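Local coordinates for uncharacterized protein (Shewanella loihica, PDB 3O0L), which is of unknown function but belongs to the DUF1425 family, probably carries a signal sequence, and pairs with a second copy of itself through an antiparallel beta sheet, at residues G6-I9 against V15-D18. Sequence-based numbering, arbitrary orientation. Where two conformers were deposited one is given.
Sequences GIMI and VRVD
Gly6 to Ile9 and Val15 to Asp18 form the two arms of an N-terminal beta hairpin, antiparallel strands whose axes pass 4.8 Å apart at the edge of the chain's own five-stranded sheet. Four backbone hydrogen bonds tie them, two in the Gly6-Asp18 pair and two in the Met8-Arg16 pair; Gly6 N to Asp18 O is 2.8 Å, and Met8 N reaches Arg16 O at 2.9 Å. Between these rungs sits the non-hydrogen-bonded pair Ile7-Val17, where the CA of Ile7 comes within 3.2 Å of Arg16 O in a CA-H...O contact.

One face is aliphatic. Ile7 and Val17 run side by side, CG1 of Ile7 against CG2 of Val17 at 4.1 Å, because both branches lie anti to their own carbonyl carbons (chi1 -70° for Ile7). Ile9 meets Val15 further along. The outer edge of 6-9 pairs antiparallel with a strand of the second subunit, carrying the sheet across the dimer interface; there Ile7 packs on Val17 of that subunit.

The opposite face carries Met8, a selenomethionine, and Arg16. Their chains slant across each other, with CE of Met8 4.1 Å from CD of Arg16. Arg16 also grips the Asp18 carboxylate side-on in a salt bridge, NH2 taking OD1, which bonds His23 ND1 on strand 22-34 as well. An alanine here would probably strip the carboxylate of its arginine partner, leaving His23, and leave CE of Met8 without CD to lie against. In the salt bridge, Arg16 NE donates to the syn lone pair of Asp18 OD2 at 3.0 Å, and OD2 lies almost in the guanidinium plane.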
loop_
_atom_site.group_PDB
_atom_site.type_symbol
_atom_site.label_atom_id
_atom_site.label_comp_id
_atom_site.label_asym_id
_atom_site.label_seq_id
_atom_site.Cartn_x
_atom_site.Cartn_y
_atom_site.Cartn_z
ATOM N N GLY A 6 5.922 -11.774 9.567
ATOM C CA GLY A 6 5.741 -11.501 8.178
ATOM C C GLY A 6 4.856 -10.319 7.962
ATOM O O GLY A 6 4.092 -9.908 8.820
ATOM N N ILE A 7 5.030 -9.758 6.792
ATOM C CA ILE A 7 4.255 -8.692 6.272
ATOM C C ILE A 7 3.847 -9.024 4.844
ATOM O O ILE A 7 4.678 -9.518 4.057
ATOM C CB ILE A 7 5.131 -7.425 6.205
ATOM C CG1 ILE A 7 5.416 -6.922 7.622
ATOM C CG2 ILE A 7 4.485 -6.341 5.344
ATOM C CD1 ILE A 7 6.222 -5.633 7.639
HETATM N N MSE A 8 2.621 -8.725 4.472
HETATM C CA MSE A 8 2.223 -8.833 3.067
HETATM C C MSE A 8 1.493 -7.561 2.670
HETATM O O MSE A 8 0.597 -7.092 3.384
HETATM C CB MSE A 8 1.354 -10.097 2.817
HETATM C CG MSE A 8 0.812 -10.190 1.396
HETATM SE SE MSE A 8 0.073 -11.934 1.050
HETATM C CE MSE A 8 -1.600 -11.766 1.789
ATOM N N ILE A 9 1.862 -7.048 1.513
ATOM C CA ILE A 9 1.313 -5.837 0.922
ATOM C C ILE A 9 0.644 -6.172 -0.373
ATOM O O ILE A 9 1.195 -6.923 -1.192
ATOM C CB ILE A 9 2.469 -4.834 0.595
ATOM C CG1 ILE A 9 3.313 -4.579 1.845
ATOM C CG2 ILE A 9 1.924 -3.536 -0.004
ATOM C CD1 ILE A 9 4.798 -4.295 1.472
ATOM N N VAL A 15 -2.432 -4.032 3.838
ATOM C CA VAL A 15 -1.181 -4.428 4.486
ATOM C C VAL A 15 -1.521 -5.240 5.705
ATOM O O VAL A 15 -2.305 -4.796 6.569
ATOM C CB VAL A 15 -0.295 -3.251 4.921
ATOM C CG1 VAL A 15 0.981 -3.762 5.596
ATOM C CG2 VAL A 15 0.076 -2.380 3.701
ATOM N N ARG A 16 -0.972 -6.441 5.756
ATOM C CA ARG A 16 -1.118 -7.265 6.921
ATOM C C ARG A 16 0.222 -7.624 7.514
ATOM O O ARG A 16 1.202 -7.827 6.801
ATOM C CB ARG A 16 -1.963 -8.486 6.650
ATOM C CG ARG A 16 -1.422 -9.466 5.747
ATOM C CD ARG A 16 -2.389 -10.726 5.655
ATOM N NE ARG A 16 -2.343 -11.533 6.863
ATOM C CZ ARG A 16 -3.316 -12.354 7.280
ATOM N NH1 ARG A 16 -4.436 -12.508 6.579
ATOM N NH2 ARG A 16 -3.166 -13.031 8.410
ATOM N N VAL A 17 0.217 -7.694 8.837
ATOM C CA VAL A 17 1.369 -8.005 9.664
ATOM C C VAL A 17 0.987 -9.167 10.566
ATOM O O VAL A 17 -0.090 -9.155 11.221
ATOM C CB VAL A 17 1.767 -6.780 10.532
ATOM C CG1 VAL A 17 2.941 -7.126 11.481
ATOM C CG2 VAL A 17 2.070 -5.579 9.648
ATOM N N ASP A 18 1.866 -10.165 10.642
ATOM C CA ASP A 18 1.673 -11.289 11.517
ATOM C C ASP A 18 3.004 -11.540 12.209
ATOM O O ASP A 18 3.990 -11.942 11.568
ATOM C CB ASP A 18 1.171 -12.515 10.748
ATOM C CG ASP A 18 -0.133 -12.254 10.038
ATOM O OD1 ASP A 18 -1.215 -12.307 10.685
ATOM O OD2 ASP A 18 -0.089 -11.963 8.821
#